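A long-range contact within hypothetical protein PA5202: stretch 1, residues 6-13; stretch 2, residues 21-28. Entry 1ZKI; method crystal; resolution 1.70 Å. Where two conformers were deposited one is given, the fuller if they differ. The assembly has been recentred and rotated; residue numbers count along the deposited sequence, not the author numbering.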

HETATM    1  N   MSE A   6     -11.331  18.868 -14.085  1.00 54.71           N
HETATM    2  CA  MSE A   6      -9.857  19.051 -14.201  1.00 55.44           C
HETATM    3  C   MSE A   6      -9.484  20.493 -14.545  1.00 52.82           C
HETATM    4  O   MSE A   6     -10.081  21.085 -15.448  1.00 53.19           O
HETATM    5  CB  MSE A   6      -9.277  18.119 -15.273  1.00 55.19           C
HETATM    6  CG  MSE A   6      -9.171  16.653 -14.869  1.00 57.18           C
HETATM    7 SE   MSE A   6      -7.838  15.655 -15.941  1.00 61.69          SE
HETATM    8  CE  MSE A   6      -8.559  16.000 -17.801  1.00 60.06           C
ATOM      9  N   PRO A   7      -8.494  21.064 -13.829  1.00 50.86           N
ATOM     10  CA  PRO A   7      -7.859  22.301 -14.297  1.00 48.95           C
ATOM     11  C   PRO A   7      -7.169  22.081 -15.650  1.00 47.01           C
ATOM     12  O   PRO A   7      -7.162  20.962 -16.166  1.00 46.82           O
ATOM     13  CB  PRO A   7      -6.834  22.615 -13.197  1.00 49.00           C
ATOM     14  CG  PRO A   7      -6.623  21.327 -12.473  1.00 49.91           C
ATOM     15  CD  PRO A   7      -7.933  20.610 -12.542  1.00 50.60           C
ATOM     16  N   ALA A   8      -6.607  23.137 -16.227  1.00 44.87           N
ATOM     17  CA  ALA A   8      -5.926  23.025 -17.516  1.00 42.78           C
ATOM     18  C   ALA A   8      -4.772  22.032 -17.412  1.00 41.26           C
ATOM     19  O   ALA A   8      -4.173  21.896 -16.345  1.00 40.53           O
ATOM     20  CB  ALA A   8      -5.423  24.383 -17.964  1.00 42.95           C
ATOM     21  N   ARG A   9      -4.468  21.340 -18.512  1.00 39.59           N
ATOM     22  CA  ARG A   9      -3.378  20.355 -18.529  1.00 37.97           C
ATOM     23  C   ARG A   9      -2.066  20.956 -18.021  1.00 36.88           C
ATOM     24  O   ARG A   9      -1.347  20.315 -17.241  1.00 36.35           O
ATOM     25  CB  ARG A   9      -3.188  19.735 -19.923  1.00 38.16           C
ATOM     26  CG  ARG A   9      -2.303  18.482 -19.927  1.00 37.93           C
ATOM     27  CD  ARG A   9      -2.241  17.821 -21.304  1.00 38.17           C
ATOM     28  NE  ARG A   9      -1.485  16.566 -21.276  1.00 38.27           N
ATOM     29  CZ  ARG A   9      -0.173  16.470 -21.495  1.00 39.31           C
ATOM     30  NH1 ARG A   9       0.429  15.286 -21.441  1.00 39.05           N
ATOM     31  NH2 ARG A   9       0.544  17.553 -21.773  1.00 38.06           N
ATOM     32  N   GLU A  10      -1.764  22.180 -18.454  0.50 36.12           N
ATOM     33  CA  GLU A  10      -0.523  22.860 -18.071  0.50 35.64           C
ATOM     34  C   GLU A  10      -0.349  22.977 -16.555  0.50 35.09           C
ATOM     35  O   GLU A  10       0.767  23.113 -16.061  0.50 35.10           O
ATOM     36  CB  GLU A  10      -0.432  24.240 -18.738  0.50 35.64           C
ATOM     37  CG  GLU A  10       0.883  24.990 -18.501  0.50 36.12           C
ATOM     38  CD  GLU A  10       2.118  24.159 -18.841  0.50 36.88           C
ATOM     39  OE1 GLU A  10       2.894  23.850 -17.913  0.50 36.57           O
ATOM     40  OE2 GLU A  10       2.308  23.811 -20.030  0.50 37.11           O
ATOM     41  N   GLN A  11      -1.458  22.908 -15.825  1.00 34.55           N
ATOM     42  CA  GLN A  11      -1.451  23.030 -14.365  1.00 33.68           C
ATOM     43  C   GLN A  11      -1.113  21.691 -13.685  1.00 32.15           C
ATOM     44  O   GLN A  11      -0.848  21.633 -12.477  1.00 32.20           O
ATOM     45  CB  GLN A  11      -2.830  23.540 -13.912  1.00 34.30           C
ATOM     46  CG  GLN A  11      -3.055  23.638 -12.410  1.00 37.16           C
ATOM     47  CD  GLN A  11      -2.963  25.061 -11.880  1.00 40.01           C
ATOM     48  OE1 GLN A  11      -3.759  25.465 -11.025  1.00 41.01           O
ATOM     49  NE2 GLN A  11      -1.996  25.828 -12.382  1.00 41.20           N
HETATM   50  N   MSE A  12      -1.121  20.614 -14.463  1.00 29.57           N
HETATM   51  CA  MSE A  12      -0.984  19.273 -13.905  1.00 28.46           C
HETATM   52  C   MSE A  12       0.281  18.550 -14.343  1.00 25.95           C
HETATM   53  O   MSE A  12       0.464  17.367 -14.017  1.00 26.10           O
HETATM   54  CB  MSE A  12      -2.186  18.430 -14.303  1.00 27.89           C
HETATM   55  CG  MSE A  12      -3.500  18.988 -13.832  1.00 29.33           C
HETATM   56 SE   MSE A  12      -4.872  17.737 -14.339  1.00 33.07          SE
HETATM   57  CE  MSE A  12      -5.116  18.244 -16.198  1.00 31.53           C
ATOM     58  N   ILE A  13       1.125  19.230 -15.113  1.00 22.28           N
ATOM     59  CA  ILE A  13       2.281  18.575 -15.716  1.00 19.77           C
ATOM     60  C   ILE A  13       3.563  19.325 -15.396  1.00 17.72           C
ATOM     61  O   ILE A  13       3.528  20.492 -14.993  1.00 17.06           O
ATOM     62  CB  ILE A  13       2.126  18.430 -17.256  1.00 19.92           C
ATOM     63  CG1 ILE A  13       2.096  19.816 -17.926  1.00 19.89           C
ATOM     64  CG2 ILE A  13       0.881  17.615 -17.603  1.00 20.52           C
ATOM     65  CD1 ILE A  13       1.935  19.790 -19.449  1.00 20.78           C
ATOM     66  N   GLY A  21       6.330  10.976 -20.694  1.00 13.29           N
ATOM     67  CA  GLY A  21       5.128  10.783 -21.506  1.00 14.04           C
ATOM     68  C   GLY A  21       3.872  10.555 -20.681  1.00 13.94           C
ATOM     69  O   GLY A  21       2.896   9.951 -21.161  1.00 13.67           O
ATOM     70  N   LEU A  22       3.884  11.061 -19.445  1.00 14.03           N
ATOM     71  CA  LEU A  22       2.745  10.903 -18.540  1.00 14.90           C
ATOM     72  C   LEU A  22       1.617  11.803 -19.013  1.00 15.47           C
ATOM     73  O   LEU A  22       1.840  12.948 -19.372  1.00 16.82           O
ATOM     74  CB  LEU A  22       3.122  11.234 -17.085  1.00 14.54           C
ATOM     75  CG  LEU A  22       4.287  10.408 -16.546  1.00 13.29           C
ATOM     76  CD1 LEU A  22       4.740  10.862 -15.155  1.00 15.97           C
ATOM     77  CD2 LEU A  22       4.014   8.885 -16.570  1.00 14.58           C
ATOM     78  N   ASP A  23       0.402  11.305 -18.893  0.50 15.14           N
ATOM     79  CA  ASP A  23      -0.727  11.966 -19.469  0.50 14.51           C
ATOM     80  C   ASP A  23      -1.889  11.894 -18.467  0.50 14.56           C
ATOM     81  O   ASP A  23      -2.498  10.835 -18.313  0.50 13.90           O
ATOM     82  CB  ASP A  23      -1.021  11.233 -20.785  0.50 14.74           C
ATOM     83  CG  ASP A  23      -2.172  11.809 -21.547  0.50 14.52           C
ATOM     84  OD1 ASP A  23      -2.504  12.994 -21.358  0.50 16.51           O
ATOM     85  OD2 ASP A  23      -2.728  11.055 -22.377  0.50 15.75           O
ATOM     86  N   PRO A  24      -2.191  13.013 -17.763  1.00 14.93           N
ATOM     87  CA  PRO A  24      -3.320  12.981 -16.814  1.00 14.39           C
ATOM     88  C   PRO A  24      -4.611  12.581 -17.519  1.00 14.12           C
ATOM     89  O   PRO A  24      -4.836  13.007 -18.657  1.00 14.78           O
ATOM     90  CB  PRO A  24      -3.420  14.435 -16.324  1.00 15.33           C
ATOM     91  CG  PRO A  24      -2.023  14.991 -16.537  1.00 15.80           C
ATOM     92  CD  PRO A  24      -1.566  14.356 -17.819  1.00 15.21           C
ATOM     93  N   VAL A  25      -5.423  11.755 -16.856  1.00 13.10           N
ATOM     94  CA  VAL A  25      -6.689  11.258 -17.414  1.00 13.40           C
ATOM     95  C   VAL A  25      -7.888  11.850 -16.676  1.00 14.11           C
ATOM     96  O   VAL A  25      -8.830  12.357 -17.313  1.00 14.04           O
ATOM     97  CB  VAL A  25      -6.765   9.699 -17.356  1.00 13.23           C
ATOM     98  CG1 VAL A  25      -8.140   9.197 -17.812  1.00 13.88           C
ATOM     99  CG2 VAL A  25      -5.693   9.088 -18.235  1.00 13.46           C
ATOM    100  N   SER A  26      -7.870  11.785 -15.345  1.00 14.43           N
ATOM    101  CA  SER A  26      -8.985  12.304 -14.551  1.00 15.66           C
ATOM    102  C   SER A  26      -8.576  12.634 -13.123  1.00 16.30           C
ATOM    103  O   SER A  26      -7.529  12.200 -12.649  1.00 15.12           O
ATOM    104  CB  SER A  26     -10.145  11.309 -14.526  1.00 16.19           C
ATOM    105  OG  SER A  26      -9.763  10.105 -13.890  1.00 17.75           O
ATOM    106  N   LEU A  27      -9.422  13.409 -12.462  1.00 17.43           N
ATOM    107  CA  LEU A  27      -9.271  13.746 -11.049  1.00 19.26           C
ATOM    108  C   LEU A  27     -10.629  13.660 -10.377  1.00 20.54           C
ATOM    109  O   LEU A  27     -11.647  14.064 -10.959  1.00 20.98           O
ATOM    110  CB  LEU A  27      -8.788  15.178 -10.884  1.00 19.62           C
ATOM    111  CG  LEU A  27      -7.480  15.664 -11.487  1.00 21.86           C
ATOM    112  CD1 LEU A  27      -7.427  17.159 -11.334  1.00 24.61           C
ATOM    113  CD2 LEU A  27      -6.317  15.022 -10.777  1.00 22.35           C
ATOM    114  N   GLY A  28     -10.638  13.159  -9.150  1.00 20.65           N
ATOM    115  CA  GLY A  28     -11.831  13.114  -8.328  1.00 21.55           C
ATOM    116  C   GLY A  28     -11.494  13.739  -6.992  1.00 21.22           C
ATOM    117  O   GLY A  28     -10.584  14.546  -6.895  1.00 21.69           O
TER
HETATM  118  O   HOH W   1       2.653  13.441 -22.300  1.00 38.65           O
HETATM  119  O   HOH W   2      -3.784  15.033 -20.344  1.00 47.83           O

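How do the two backbones lie against each other? Stretch 2 carries a strand, and stretch 1 lies beside it as loop and turn, with Met6 nearest Leu27 and Met12 nearest Pro24 by their CA atoms, 6.2 and 7.3 Å apart. No direct hydrogen bond joins the two; side chains of stretch 1 pack on side chains and backbone of stretch 2, and waters bridge them. Within stretch 1 the chain turns on itself, with Gln11 N donating to Ala8 O at 2.9 Å and Met12 N to Arg9 O at 2.8 Å. After this turn the CA-to-CB bond of Met12 points toward the strand, while Ala8, Glu10 and Gln11 make no contact with it.

Which apolar side chains meet, and what do their conformations achieve? Pro24 and Leu27 both point toward stretch 1 and, of the strand residues, have the most surface covered by it. Leu27, with chi1 m and chi2 t, places its CD1 3.7 Å from Pro7 CD and 4.0 Å from Met12 SE, so one methyl meets both a proline ring and a selenium. Chi1 m and chi2 t of Met12 place its selenium beside that methyl; chi3, m, sets only where CE goes. Nearer the backbone, Met12 CB lies 4.1 Å from Pro24 CG. The same proline carbon is 4.1 Å from Ile13 CG2, all apolar packing.

How does Met6 reach the strand when its CA-to-CB bond points sideways? Its selenomethionine side chain bends at both ends, m at chi1 and m at chi3, around a t at chi2. Its CG comes within 3.9 Å of Leu27 CG, its SE within 3.8 Å of Ser26 CA, and its CE within 3.7 Å of Val25 O. The side chain thus runs along the strand, touching backbone as well as the leucine.

What does Arg9 gain by extending? With chi1, chi2 and chi3 all t, the chain is extended as far as NE, and chi4 at -91° then turns the guanidinium; its end comes near the strand although its CA-to-CB bond starts sideways. Arg9 NE and Asp23 OD1 form a long salt bridge at 3.7 Å, with the oxygen at the guanidinium edge. Water 2 sits beside the pair and bridges it, accepting from Arg9 NE at 2.9 Å and donating to Asp23 OD1 at 2.6 Å and Pro24 O at 2.8 Å. Arg9 NH1 lies 3.4 Å from Leu22 O, but at a poor angle for a hydrogen bond; water 1 links them instead, accepting a weak bond from Arg9 NH1 at 3.0 Å and donating to Leu22 O at 3.1 Å.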